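Local coordinates for SYE1 (Shewanella oneidensis, PDB 4AWT), which binds flavin mononucleotide and probably acts as an NAD(P)H-dependent oxidoreductase on CH-CH groups, at residues F213-V218 and A256-K261; V265-A270 and E290-V295. The protein carries 1 engineered substitution. All blocks are in the same frame, centred on the assembly; numbering follows the deposited sequence. Where two conformers were deposited one is given.

Interactions 1 and 2 lie next to each other in the barrel, interaction 1 in its outer layer of helices and interaction 2 where strand 266-270 meets the segment leading into strand 295-299, their centres about 12 Å apart. Helix 248-261 joins them: Leu258 and Leu259 pack on 213-218, whereas the OD1 of Asn260 accepts a hydrogen bond from the backbone N of Gln293, 2.8 Å away. Leu267 of interaction 2 also touches Leu259. Of the two, interaction 2 comes nearer to the flavin. The side chain of Tyr266 is about 9 Å from FMN and about 6 Å from that of the FMN-binding Arg233, whereas the side chain of Leu214 is about 13 Å from the cofactor.

Interaction 1: F213-V218 and A256-K261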
loop_
_atom_site.group_PDB
_atom_site.type_symbol
_atom_site.label_atom_id
_atom_site.label_comp_id
_atom_site.label_asym_id
_atom_site.label_seq_id
_atom_site.Cartn_x
_atom_site.Cartn_y
_atom_site.Cartn_z
ATOM N N PHE A 213 9.982 -7.339 13.434
ATOM C CA PHE A 213 10.456 -6.628 12.253
ATOM C C PHE A 213 9.550 -5.426 11.975
ATOM O O PHE A 213 10.025 -4.314 11.751
ATOM C CB PHE A 213 10.554 -7.568 11.075
ATOM C CG PHE A 213 11.205 -6.975 9.857
ATOM C CD1 PHE A 213 12.446 -6.400 9.903
ATOM C CD2 PHE A 213 10.552 -7.029 8.630
ATOM C CE1 PHE A 213 13.037 -5.888 8.752
ATOM C CE2 PHE A 213 11.149 -6.524 7.488
ATOM C CZ PHE A 213 12.414 -6.001 7.548
ATOM N N LEU A 214 8.224 -5.630 12.035
ATOM C CA LEU A 214 7.283 -4.523 11.923
ATOM C C LEU A 214 7.615 -3.429 12.919
ATOM O O LEU A 214 7.664 -2.235 12.596
ATOM C CB LEU A 214 5.869 -5.041 12.145
ATOM C CG LEU A 214 4.782 -3.974 12.193
ATOM C CD1 LEU A 214 4.579 -3.274 10.855
ATOM C CD2 LEU A 214 3.462 -4.592 12.650
ATOM N N ASP A 215 7.801 -3.818 14.207
ATOM C CA ASP A 215 8.085 -2.872 15.241
ATOM C C ASP A 215 9.304 -2.016 14.921
ATOM O O ASP A 215 9.315 -0.804 15.070
ATOM C CB ASP A 215 8.271 -3.622 16.568
ATOM C CG ASP A 215 8.395 -2.720 17.753
ATOM O OD1 ASP A 215 7.625 -1.794 17.909
ATOM O OD2 ASP A 215 9.134 -3.098 18.654
ATOM N N GLU A 216 10.389 -2.701 14.507
ATOM C CA GLU A 216 11.631 -2.030 14.265
ATOM C C GLU A 216 11.597 -1.137 13.042
ATOM O O GLU A 216 12.184 -0.038 13.022
ATOM C CB GLU A 216 12.760 -3.063 14.159
ATOM C CG GLU A 216 13.015 -3.746 15.499
ATOM C CD GLU A 216 14.065 -4.831 15.476
ATOM O OE1 GLU A 216 14.568 -5.138 14.378
ATOM O OE2 GLU A 216 14.365 -5.413 16.526
ATOM N N VAL A 217 10.912 -1.582 11.976
ATOM C CA VAL A 217 10.739 -0.741 10.800
ATOM C C VAL A 217 9.937 0.504 11.157
ATOM O O VAL A 217 10.316 1.616 10.806
ATOM C CB VAL A 217 10.115 -1.533 9.641
ATOM C CG1 VAL A 217 9.750 -0.581 8.493
ATOM C CG2 VAL A 217 11.024 -2.624 9.133
ATOM N N VAL A 218 8.798 0.321 11.858
ATOM C CA VAL A 218 7.979 1.471 12.244
ATOM C C VAL A 218 8.767 2.415 13.122
ATOM O O VAL A 218 8.686 3.628 12.962
ATOM C CB VAL A 218 6.664 1.018 12.851
ATOM C CG1 VAL A 218 5.901 2.180 13.461
ATOM C CG2 VAL A 218 5.824 0.310 11.795
ATOM N N ALA A 256 -2.167 -4.170 15.877
ATOM C CA ALA A 256 -2.834 -2.889 15.986
ATOM C C ALA A 256 -2.441 -2.171 17.259
ATOM O O ALA A 256 -2.192 -0.957 17.278
ATOM C CB ALA A 256 -4.337 -3.079 15.898
ATOM N N ALA A 257 -2.383 -2.908 18.402
ATOM C CA ALA A 257 -1.987 -2.297 19.644
ATOM C C ALA A 257 -0.515 -1.857 19.635
ATOM O O ALA A 257 -0.178 -0.802 20.194
ATOM C CB ALA A 257 -2.207 -3.283 20.797
ATOM N N LEU A 258 0.344 -2.625 18.986
ATOM C CA LEU A 258 1.741 -2.242 18.823
ATOM C C LEU A 258 1.845 -0.937 18.073
ATOM O O LEU A 258 2.607 -0.005 18.421
ATOM C CB LEU A 258 2.431 -3.397 18.104
ATOM C CG LEU A 258 3.914 -3.351 17.786
ATOM C CD1 LEU A 258 4.499 -4.742 17.638
ATOM C CD2 LEU A 258 4.167 -2.634 16.463
ATOM N N LEU A 259 1.101 -0.848 16.968
ATOM C CA LEU A 259 1.142 0.352 16.158
ATOM C C LEU A 259 0.549 1.557 16.876
ATOM O O LEU A 259 0.993 2.681 16.724
ATOM C CB LEU A 259 0.465 0.058 14.828
ATOM C CG LEU A 259 1.197 -0.998 13.968
ATOM C CD1 LEU A 259 0.341 -1.323 12.745
ATOM C CD2 LEU A 259 2.576 -0.516 13.558
ATOM N N ASN A 260 -0.477 1.285 17.709
ATOM C CA ASN A 260 -1.042 2.319 18.552
ATOM C C ASN A 260 0.039 2.908 19.471
ATOM O O ASN A 260 0.071 4.114 19.702
ATOM C CB ASN A 260 -2.181 1.747 19.350
ATOM C CG ASN A 260 -2.995 2.830 19.998
ATOM O OD1 ASN A 260 -3.645 3.608 19.263
ATOM N ND2 ASN A 260 -2.977 2.950 21.297
ATOM N N LYS A 261 0.888 2.049 20.025
ATOM C CA LYS A 261 1.980 2.475 20.922
ATOM C C LYS A 261 2.918 3.453 20.218
ATOM O O LYS A 261 3.439 4.393 20.799
ATOM C CB LYS A 261 2.814 1.310 21.405
ATOM C CG LYS A 261 2.242 0.431 22.476
ATOM C CD LYS A 261 3.172 -0.496 23.221
ATOM C CE LYS A 261 2.664 -0.695 24.650
ATOM N NZ LYS A 261 3.506 -1.661 25.441
#
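Val218 and Leu259 make the tightest purely apolar contact between the two helices, with Val218 CG2 3.8 Å from Leu259 CD2 and the side chains crossing at about a right angle. The CB of Leu259 does not point at the other helix; its CG sits beside the backbone N and anti to the carbonyl carbon (chi1 -65°), and from there the CD2 branch reaches across. That same methyl is also approached by Leu214, whose CD2 stands 4.3 Å from Leu259 CD2. Leu214 CD2 is equally far, 4.3 Å, from CD2 of Leu258, so it lies within reach of both leucines. Leu258 is modelled in two conformers, and what is said of its methyls holds for one of them.

The two segments belong to helices 212-225 and 248-261, successive outer helices of the eight-stranded TIM barrel, with strand 230-234 between them in the chain. Their axes run nearly parallel, 21° apart, and approach to 10.6 Å. Leu214 and Val218 are four residues apart, one helical turn, and present their CB atoms on the same side. Inward, both also touch Leu180 of strand 177-181, while Ile264, in a loop, meets both Val218 and Leu259.

A mixed contact lies beside this apolar patch. Asp215 CA is 7.3 Å from Leu258 CA, the nearest such pair, and Asp215 CB lies 4.1 Å from Leu258 CD1. Asp215 OD1 is 3.8 Å from Leu258 CD2, with no polar partner for it on 256-261. The carboxylate is instead held by a hydrogen bond between OD1 and NE2 of His262, just beyond the second helix.

Interaction 2: V265-A270 and E290-V295; sequences VYLHIA and EAYQGV
Leu267 CB lies over one face of the Tyr292 ring, displaced toward the rim, in a CH-pi contact 3.8 Å from the centroid and 21° off the ring normal. On the opposite face the backbone N of Gly294 stands 3.3 Å above the plane, so the ring is held between its own chain and the strand. Val265 C and Val295 C lie at its edge. The Tyr292 CB points toward the strand and CG is anti to the backbone N (chi1 173°); the OH, hydrogen-bonded to Ile264 O, ends 3.1 Å from Tyr266 CA. An alanine in place of Tyr292 would probably leave Ile264 O without this partner and open a gap beside Leu267 CB.

Beside the ring, Tyr266 and Val295 form a parallel beta bridge, joining strand 266-270 to strand 295-299 across the beta-alpha-beta unit that contains helix 282-291. Leu267 N donates to Val295 O at 2.9 Å, and Tyr266 CA adds a CA-H...O contact to that oxygen at 3.1 Å. The return bond, Val295 N to Val265 O, is weak at 3.3 Å. Away from this contact, Tyr266 OH is hydrogen-bonded to Glu179 OE1. The backbone join therefore rests chiefly on the bond from Leu267 N, while the Tyr292 hydroxyl adds a polar link to the chain just before strand 266-270.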
loop_
_atom_site.group_PDB
_atom_site.type_symbol
_atom_site.label_atom_id
_atom_site.label_comp_id
_atom_site.label_asym_id
_atom_site.label_seq_id
_atom_site.Cartn_x
_atom_site.Cartn_y
_atom_site.Cartn_z
ATOM N N VAL A 265 -0.165 7.636 12.503
ATOM C CA VAL A 265 -1.278 8.529 12.222
ATOM C C VAL A 265 -2.492 7.803 11.668
ATOM O O VAL A 265 -3.635 8.237 11.906
ATOM C CB VAL A 265 -0.826 9.693 11.315
ATOM C CG1 VAL A 265 -0.689 9.306 9.853
ATOM C CG2 VAL A 265 -1.733 10.874 11.465
ATOM N N TYR A 266 -2.297 6.724 10.937
ATOM C CA TYR A 266 -3.422 5.898 10.480
ATOM C C TYR A 266 -2.995 4.466 10.390
ATOM O O TYR A 266 -1.809 4.136 10.157
ATOM C CB TYR A 266 -4.008 6.405 9.177
ATOM C CG TYR A 266 -3.271 6.212 7.875
ATOM C CD1 TYR A 266 -3.130 4.960 7.285
ATOM C CD2 TYR A 266 -2.792 7.287 7.168
ATOM C CE1 TYR A 266 -2.512 4.783 6.079
ATOM C CE2 TYR A 266 -2.243 7.158 5.913
ATOM C CZ TYR A 266 -2.096 5.912 5.349
ATOM O OH TYR A 266 -1.587 5.797 4.098
ATOM N N LEU A 267 -3.993 3.602 10.457
ATOM C CA LEU A 267 -3.886 2.163 10.196
ATOM C C LEU A 267 -4.868 1.879 9.071
ATOM O O LEU A 267 -6.040 2.237 9.163
ATOM C CB LEU A 267 -4.231 1.351 11.444
ATOM C CG LEU A 267 -4.245 -0.144 11.275
ATOM C CD1 LEU A 267 -2.937 -0.689 10.794
ATOM C CD2 LEU A 267 -4.647 -0.813 12.594
ATOM N N HIS A 268 -4.376 1.229 8.025
ATOM C CA HIS A 268 -5.130 0.940 6.812
ATOM C C HIS A 268 -5.255 -0.574 6.671
ATOM O O HIS A 268 -4.248 -1.269 6.606
ATOM C CB HIS A 268 -4.390 1.587 5.653
ATOM C CG HIS A 268 -5.039 1.510 4.306
ATOM N ND1 HIS A 268 -4.469 2.132 3.221
ATOM C CD2 HIS A 268 -6.188 0.964 3.837
ATOM C CE1 HIS A 268 -5.285 1.953 2.194
ATOM N NE2 HIS A 268 -6.343 1.241 2.494
ATOM N N ILE A 269 -6.487 -1.053 6.674
ATOM C CA ILE A 269 -6.785 -2.468 6.563
ATOM C C ILE A 269 -7.194 -2.777 5.122
ATOM O O ILE A 269 -8.197 -2.220 4.621
ATOM C CB ILE A 269 -7.874 -2.897 7.542
ATOM C CG1 ILE A 269 -7.512 -2.546 8.978
ATOM C CG2 ILE A 269 -8.204 -4.367 7.360
ATOM C CD1 ILE A 269 -6.256 -3.187 9.511
ATOM N N ALA A 270 -6.434 -3.652 4.474
ATOM C CA ALA A 270 -6.755 -4.140 3.143
ATOM C C ALA A 270 -7.651 -5.367 3.323
ATOM O O ALA A 270 -7.197 -6.473 3.640
ATOM C CB ALA A 270 -5.498 -4.495 2.393
ATOM N N GLU A 290 -10.718 -0.645 19.020
ATOM C CA GLU A 290 -10.246 -0.374 20.395
ATOM C C GLU A 290 -8.722 -0.470 20.491
ATOM O O GLU A 290 -8.111 0.283 21.253
ATOM C CB GLU A 290 -10.900 -1.284 21.405
ATOM C CG GLU A 290 -12.406 -1.050 21.500
ATOM C CD GLU A 290 -12.764 0.372 21.699
ATOM O OE1 GLU A 290 -12.200 1.031 22.605
ATOM O OE2 GLU A 290 -13.624 0.877 20.939
ATOM N N ALA A 291 -8.109 -1.400 19.775
ATOM C CA ALA A 291 -6.688 -1.598 19.871
ATOM C C ALA A 291 -5.902 -0.437 19.283
ATOM O O ALA A 291 -4.797 -0.122 19.735
ATOM C CB ALA A 291 -6.287 -2.892 19.189
ATOM N N TYR A 292 -6.440 0.171 18.228
ATOM C CA TYR A 292 -5.749 1.262 17.518
ATOM C C TYR A 292 -6.690 2.460 17.494
ATOM O O TYR A 292 -7.813 2.369 16.985
ATOM C CB TYR A 292 -5.360 0.816 16.094
ATOM C CG TYR A 292 -4.819 2.018 15.361
ATOM C CD1 TYR A 292 -3.533 2.506 15.641
ATOM C CD2 TYR A 292 -5.611 2.716 14.463
ATOM C CE1 TYR A 292 -3.070 3.641 15.027
ATOM C CE2 TYR A 292 -5.122 3.857 13.859
ATOM C CZ TYR A 292 -3.860 4.311 14.128
ATOM O OH TYR A 292 -3.476 5.465 13.510
ATOM N N GLN A 293 -6.208 3.564 18.064
ATOM C CA GLN A 293 -7.120 4.685 18.278
ATOM C C GLN A 293 -6.808 5.933 17.474
ATOM O O GLN A 293 -7.326 7.002 17.735
ATOM C CB GLN A 293 -7.165 4.972 19.764
ATOM C CG GLN A 293 -7.441 3.660 20.529
ATOM C CD GLN A 293 -8.054 3.829 21.888
ATOM O OE1 GLN A 293 -8.609 2.856 22.436
ATOM N NE2 GLN A 293 -7.960 5.047 22.447
ATOM N N GLY A 294 -6.080 5.756 16.377
ATOM C CA GLY A 294 -5.889 6.784 15.374
ATOM C C GLY A 294 -6.904 6.682 14.254
ATOM O O GLY A 294 -8.015 6.172 14.434
ATOM N N VAL A 295 -6.552 7.174 13.092
ATOM C CA VAL A 295 -7.471 7.125 11.934
ATOM C C VAL A 295 -7.423 5.734 11.342
ATOM O O VAL A 295 -6.368 5.214 11.001
ATOM C CB VAL A 295 -7.075 8.202 10.904
ATOM C CG1 VAL A 295 -7.841 8.012 9.612
ATOM C CG2 VAL A 295 -7.317 9.587 11.494
#